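Long-range contact in probable thioesterase (Thermus thermophilus, PDB 1Z54), which probably hydrolyses fatty acyl-CoA thioesters, as a hotdog-fold member of the 4-hydroxybenzoyl-CoA thioesterase family: residues M1-E13 against Y28-A40. Sequence-based numbering, arbitrary orientation.
Sequences MESVTRIKVRYAE and YLEAARVDFLERA
Y28 and E13 tie the long helix of a hotdog fold to the 3-10 turn that follows strand 3-8, an example of a helix held on a sheet by polar bonds at intervals along an interface that also has apolar packing. The Y28 hydroxyl donates to E13 OE1 at 2.6 Å, coming from above the carboxylate plane (57° out of it), while the R10 backbone N reaches the same oxygen from the opposite face. E13 OE2 instead pairs with R10 of the second subunit. Were E13 an alanine, the Y28 hydroxyl and the R10 N-H would probably lose their shared acceptor, and R10 of the second subunit its carboxylate. Over one face of the Y28 ring sits I7 CG2, offset toward the rim in a CH-pi contact, 4.2 Å from the centroid. The other branch of I7 extends to CD1, which meets A31 CB at 4.0 Å. The next residue, A32, packs against T5, its CA 3.3 Å from T5 OG1. That hydroxyl donates to the anti lone pair of D35 OD2 (3.0 Å); with CG anti to the backbone N (chi1 -175°), D35 directs its carboxylate at the strand. F36 turns its ring edge to S3 OG and E2 CB. R39 lays its guanidinium against S3 CB, and its NH2 makes a weak bond to V4 O (2.8 Å, 130° at the hydrogen) and a salt bridge to D35. R39 thus probably offsets part of the D35 charge, while E13, which receives the Y28 hydroxyl, also helps join two subunits.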
loop_
_atom_site.group_PDB
_atom_site.type_symbol
_atom_site.label_atom_id
_atom_site.label_comp_id
_atom_site.label_asym_id
_atom_site.label_seq_id
_atom_site.Cartn_x
_atom_site.Cartn_y
_atom_site.Cartn_z
ATOM N N MET A 1 -17.688 8.146 -20.297
ATOM C CA MET A 1 -18.652 7.264 -19.579
ATOM C C MET A 1 -18.901 5.956 -20.332
ATOM O O MET A 1 -20.037 5.631 -20.681
ATOM C CB MET A 1 -19.975 8.006 -19.364
ATOM C CG MET A 1 -21.077 7.150 -18.755
ATOM S SD MET A 1 -20.520 6.213 -17.324
ATOM C CE MET A 1 -21.640 6.823 -16.052
ATOM N N GLU A 2 -17.834 5.206 -20.589
ATOM C CA GLU A 2 -17.960 3.933 -21.289
ATOM C C GLU A 2 -18.209 2.818 -20.279
ATOM O O GLU A 2 -19.277 2.206 -20.283
ATOM C CB GLU A 2 -16.700 3.636 -22.104
ATOM C CG GLU A 2 -16.532 4.509 -23.336
ATOM C CD GLU A 2 -17.527 4.175 -24.433
ATOM O OE1 GLU A 2 -17.489 3.034 -24.941
ATOM O OE2 GLU A 2 -18.344 5.049 -24.787
ATOM N N SER A 3 -17.236 2.555 -19.411
ATOM C CA SER A 3 -17.408 1.507 -18.405
ATOM C C SER A 3 -17.374 2.110 -17.006
ATOM O O SER A 3 -16.741 3.138 -16.778
ATOM C CB SER A 3 -16.304 0.455 -18.522
ATOM O OG SER A 3 -15.084 0.923 -17.964
ATOM N N VAL A 4 -18.058 1.467 -16.069
ATOM C CA VAL A 4 -18.087 1.947 -14.697
ATOM C C VAL A 4 -17.645 0.853 -13.732
ATOM O O VAL A 4 -18.130 -0.276 -13.786
ATOM C CB VAL A 4 -19.496 2.426 -14.301
ATOM C CG1 VAL A 4 -19.478 2.974 -12.880
ATOM C CG2 VAL A 4 -19.971 3.492 -15.277
ATOM N N THR A 5 -16.720 1.197 -12.847
ATOM C CA THR A 5 -16.205 0.245 -11.875
ATOM C C THR A 5 -16.539 0.696 -10.466
ATOM O O THR A 5 -16.127 1.775 -10.042
ATOM C CB THR A 5 -14.674 0.119 -11.985
ATOM O OG1 THR A 5 -14.315 -0.169 -13.341
ATOM C CG2 THR A 5 -14.161 -0.997 -11.076
ATOM N N ARG A 6 -17.284 -0.128 -9.739
ATOM C CA ARG A 6 -17.639 0.206 -8.366
ATOM C C ARG A 6 -16.533 -0.281 -7.424
ATOM O O ARG A 6 -16.076 -1.419 -7.520
ATOM C CB ARG A 6 -18.982 -0.430 -7.991
ATOM C CG ARG A 6 -20.169 0.174 -8.733
ATOM C CD ARG A 6 -21.482 -0.483 -8.333
ATOM N NE ARG A 6 -21.729 -0.356 -6.899
ATOM C CZ ARG A 6 -22.839 -0.764 -6.289
ATOM N NH1 ARG A 6 -22.969 -0.603 -4.977
ATOM N NH2 ARG A 6 -23.821 -1.331 -6.987
ATOM N N ILE A 7 -16.101 0.590 -6.518
ATOM C CA ILE A 7 -15.042 0.233 -5.581
ATOM C C ILE A 7 -15.412 0.610 -4.156
ATOM O O ILE A 7 -15.634 1.782 -3.849
ATOM C CB ILE A 7 -13.709 0.935 -5.960
ATOM C CG1 ILE A 7 -13.205 0.408 -7.306
ATOM C CG2 ILE A 7 -12.663 0.702 -4.882
ATOM C CD1 ILE A 7 -11.904 1.053 -7.779
ATOM N N LYS A 8 -15.490 -0.391 -3.286
ATOM C CA LYS A 8 -15.802 -0.148 -1.883
ATOM C C LYS A 8 -14.511 0.272 -1.178
ATOM O O LYS A 8 -13.530 -0.473 -1.171
ATOM C CB LYS A 8 -16.356 -1.416 -1.242
ATOM C CG LYS A 8 -16.761 -1.265 0.215
ATOM C CD LYS A 8 -17.414 -2.547 0.716
ATOM C CE LYS A 8 -17.724 -2.492 2.197
ATOM N NZ LYS A 8 -18.540 -3.674 2.634
ATOM N N VAL A 9 -14.509 1.470 -0.597
ATOM C CA VAL A 9 -13.323 1.961 0.095
ATOM C C VAL A 9 -12.900 1.021 1.212
ATOM O O VAL A 9 -13.728 0.527 1.975
ATOM C CB VAL A 9 -13.547 3.357 0.707
ATOM C CG1 VAL A 9 -12.311 3.767 1.529
ATOM C CG2 VAL A 9 -13.805 4.369 -0.399
ATOM N N ARG A 10 -11.603 0.770 1.295
ATOM C CA ARG A 10 -11.064 -0.093 2.333
ATOM C C ARG A 10 -10.462 0.765 3.452
ATOM O O ARG A 10 -9.876 1.821 3.199
ATOM C CB ARG A 10 -10.030 -1.052 1.724
ATOM C CG ARG A 10 -10.648 -2.414 1.370
ATOM C CD ARG A 10 -10.453 -2.876 -0.080
ATOM N NE ARG A 10 -9.071 -3.192 -0.401
ATOM C CZ ARG A 10 -8.692 -4.107 -1.292
ATOM N NH1 ARG A 10 -7.402 -4.314 -1.519
ATOM N NH2 ARG A 10 -9.593 -4.833 -1.940
ATOM N N TYR A 11 -10.642 0.314 4.691
ATOM C CA TYR A 11 -10.152 1.022 5.869
ATOM C C TYR A 11 -8.673 1.383 5.727
ATOM O O TYR A 11 -8.269 2.515 5.998
ATOM C CB TYR A 11 -10.348 0.154 7.114
ATOM C CG TYR A 11 -10.270 0.920 8.413
ATOM C CD1 TYR A 11 -11.361 1.662 8.868
ATOM C CD2 TYR A 11 -9.097 0.935 9.171
ATOM C CE1 TYR A 11 -11.290 2.403 10.041
ATOM C CE2 TYR A 11 -9.012 1.677 10.350
ATOM C CZ TYR A 11 -10.113 2.410 10.776
ATOM O OH TYR A 11 -10.032 3.165 11.924
ATOM N N ALA A 12 -7.872 0.411 5.297
ATOM C CA ALA A 12 -6.436 0.606 5.112
ATOM C C ALA A 12 -6.090 1.766 4.180
ATOM O O ALA A 12 -4.996 2.315 4.257
ATOM C CB ALA A 12 -5.810 -0.681 4.577
ATOM N N GLU A 13 -7.020 2.138 3.305
ATOM C CA GLU A 13 -6.778 3.212 2.348
ATOM C C GLU A 13 -7.022 4.636 2.879
ATOM O O GLU A 13 -6.701 5.611 2.211
ATOM C CB GLU A 13 -7.611 2.939 1.081
ATOM C CG GLU A 13 -7.441 1.493 0.590
ATOM C CD GLU A 13 -8.358 1.115 -0.564
ATOM O OE1 GLU A 13 -9.547 1.480 -0.530
ATOM O OE2 GLU A 13 -7.889 0.428 -1.497
ATOM N N TYR A 28 -7.137 2.903 -7.658
ATOM C CA TYR A 28 -8.545 2.846 -8.056
ATOM C C TYR A 28 -8.620 3.000 -9.574
ATOM O O TYR A 28 -9.398 2.317 -10.234
ATOM C CB TYR A 28 -9.341 3.980 -7.411
ATOM C CG TYR A 28 -9.585 3.861 -5.923
ATOM C CD1 TYR A 28 -10.219 4.896 -5.231
ATOM C CD2 TYR A 28 -9.212 2.724 -5.205
ATOM C CE1 TYR A 28 -10.475 4.810 -3.873
ATOM C CE2 TYR A 28 -9.469 2.627 -3.832
ATOM C CZ TYR A 28 -10.107 3.680 -3.175
ATOM O OH TYR A 28 -10.421 3.615 -1.826
ATOM N N LEU A 29 -7.807 3.898 -10.128
ATOM C CA LEU A 29 -7.780 4.100 -11.577
ATOM C C LEU A 29 -7.327 2.821 -12.282
ATOM O O LEU A 29 -7.855 2.456 -13.332
ATOM C CB LEU A 29 -6.828 5.244 -11.959
ATOM C CG LEU A 29 -7.181 6.653 -11.455
ATOM C CD1 LEU A 29 -6.348 7.690 -12.188
ATOM C CD2 LEU A 29 -8.664 6.930 -11.687
ATOM N N GLU A 30 -6.328 2.158 -11.707
ATOM C CA GLU A 30 -5.803 0.928 -12.279
ATOM C C GLU A 30 -6.872 -0.163 -12.261
ATOM O O GLU A 30 -7.052 -0.878 -13.239
ATOM C CB GLU A 30 -4.561 0.469 -11.500
ATOM C CG GLU A 30 -3.977 -0.879 -11.959
ATOM C CD GLU A 30 -2.732 -1.280 -11.162
ATOM O OE1 GLU A 30 -1.605 -1.181 -11.698
ATOM O OE2 GLU A 30 -2.886 -1.681 -9.987
ATOM N N ALA A 31 -7.582 -0.284 -11.146
ATOM C CA ALA A 31 -8.631 -1.290 -11.035
ATOM C C ALA A 31 -9.686 -1.060 -12.120
ATOM O O ALA A 31 -10.125 -2.010 -12.773
ATOM C CB ALA A 31 -9.272 -1.231 -9.650
ATOM N N ALA A 32 -10.072 0.202 -12.315
ATOM C CA ALA A 32 -11.071 0.568 -13.318
ATOM C C ALA A 32 -10.540 0.292 -14.716
ATOM O O ALA A 32 -11.256 -0.234 -15.568
ATOM C CB ALA A 32 -11.437 2.040 -13.182
ATOM N N ARG A 33 -9.282 0.660 -14.952
ATOM C CA ARG A 33 -8.655 0.423 -16.248
ATOM C C ARG A 33 -8.658 -1.087 -16.550
ATOM O O ARG A 33 -9.021 -1.524 -17.651
ATOM C CB ARG A 33 -7.217 0.972 -16.237
ATOM C CG ARG A 33 -6.432 0.696 -17.513
ATOM C CD ARG A 33 -5.089 1.444 -17.589
ATOM N NE ARG A 33 -4.107 1.102 -16.550
ATOM C CZ ARG A 33 -3.938 1.780 -15.414
ATOM N NH1 ARG A 33 -4.687 2.843 -15.149
ATOM N NH2 ARG A 33 -2.990 1.423 -14.554
ATOM N N VAL A 34 -8.263 -1.879 -15.557
ATOM C CA VAL A 34 -8.211 -3.330 -15.688
ATOM C C VAL A 34 -9.601 -3.925 -15.982
ATOM O O VAL A 34 -9.747 -4.843 -16.795
ATOM C CB VAL A 34 -7.626 -3.953 -14.391
ATOM C CG1 VAL A 34 -8.009 -5.414 -14.286
ATOM C CG2 VAL A 34 -6.104 -3.786 -14.382
ATOM N N ASP A 35 -10.611 -3.400 -15.303
ATOM C CA ASP A 35 -11.984 -3.853 -15.481
ATOM C C ASP A 35 -12.439 -3.500 -16.908
ATOM O O ASP A 35 -13.079 -4.304 -17.589
ATOM C CB ASP A 35 -12.869 -3.173 -14.430
ATOM C CG ASP A 35 -14.306 -3.668 -14.449
ATOM O OD1 ASP A 35 -14.529 -4.882 -14.629
ATOM O OD2 ASP A 35 -15.213 -2.838 -14.261
ATOM N N PHE A 36 -12.084 -2.300 -17.353
ATOM C CA PHE A 36 -12.425 -1.820 -18.694
ATOM C C PHE A 36 -11.855 -2.784 -19.739
ATOM O O PHE A 36 -12.581 -3.279 -20.612
ATOM C CB PHE A 36 -11.846 -0.412 -18.875
ATOM C CG PHE A 36 -12.053 0.186 -20.244
ATOM C CD1 PHE A 36 -11.224 -0.155 -21.304
ATOM C CD2 PHE A 36 -13.050 1.137 -20.454
ATOM C CE1 PHE A 36 -11.379 0.444 -22.554
ATOM C CE2 PHE A 36 -13.218 1.747 -21.702
ATOM C CZ PHE A 36 -12.383 1.403 -22.753
ATOM N N LEU A 37 -10.558 -3.059 -19.630
ATOM C CA LEU A 37 -9.884 -3.966 -20.545
ATOM C C LEU A 37 -10.493 -5.364 -20.520
ATOM O O LEU A 37 -10.643 -5.998 -21.565
ATOM C CB LEU A 37 -8.402 -4.040 -20.205
ATOM C CG LEU A 37 -7.575 -2.837 -20.654
ATOM C CD1 LEU A 37 -6.184 -2.924 -20.058
ATOM C CD2 LEU A 37 -7.496 -2.808 -22.180
ATOM N N GLU A 38 -10.844 -5.854 -19.335
ATOM C CA GLU A 38 -11.441 -7.177 -19.251
ATOM C C GLU A 38 -12.797 -7.177 -19.972
ATOM O O GLU A 38 -13.035 -7.989 -20.864
ATOM C CB GLU A 38 -11.601 -7.591 -17.782
ATOM C CG GLU A 38 -12.410 -8.859 -17.550
ATOM C CD GLU A 38 -12.290 -9.378 -16.120
ATOM O OE1 GLU A 38 -11.369 -10.178 -15.851
ATOM O OE2 GLU A 38 -13.106 -8.982 -15.258
ATOM N N ARG A 39 -13.671 -6.250 -19.591
ATOM C CA ARG A 39 -14.996 -6.147 -20.195
ATOM C C ARG A 39 -14.932 -6.064 -21.715
ATOM O O ARG A 39 -15.855 -6.499 -22.407
ATOM C CB ARG A 39 -15.729 -4.936 -19.618
ATOM C CG ARG A 39 -15.974 -5.077 -18.131
ATOM C CD ARG A 39 -16.348 -3.765 -17.461
ATOM N NE ARG A 39 -17.663 -3.268 -17.850
ATOM C CZ ARG A 39 -18.266 -2.242 -17.254
ATOM N NH1 ARG A 39 -19.465 -1.836 -17.658
ATOM N NH2 ARG A 39 -17.668 -1.619 -16.242
ATOM N N ALA A 40 -13.834 -5.528 -22.235
ATOM C CA ALA A 40 -13.655 -5.404 -23.674
ATOM C C ALA A 40 -13.139 -6.709 -24.279
ATOM O O ALA A 40 -12.854 -6.777 -25.473
ATOM C CB ALA A 40 -12.684 -4.279 -23.979
#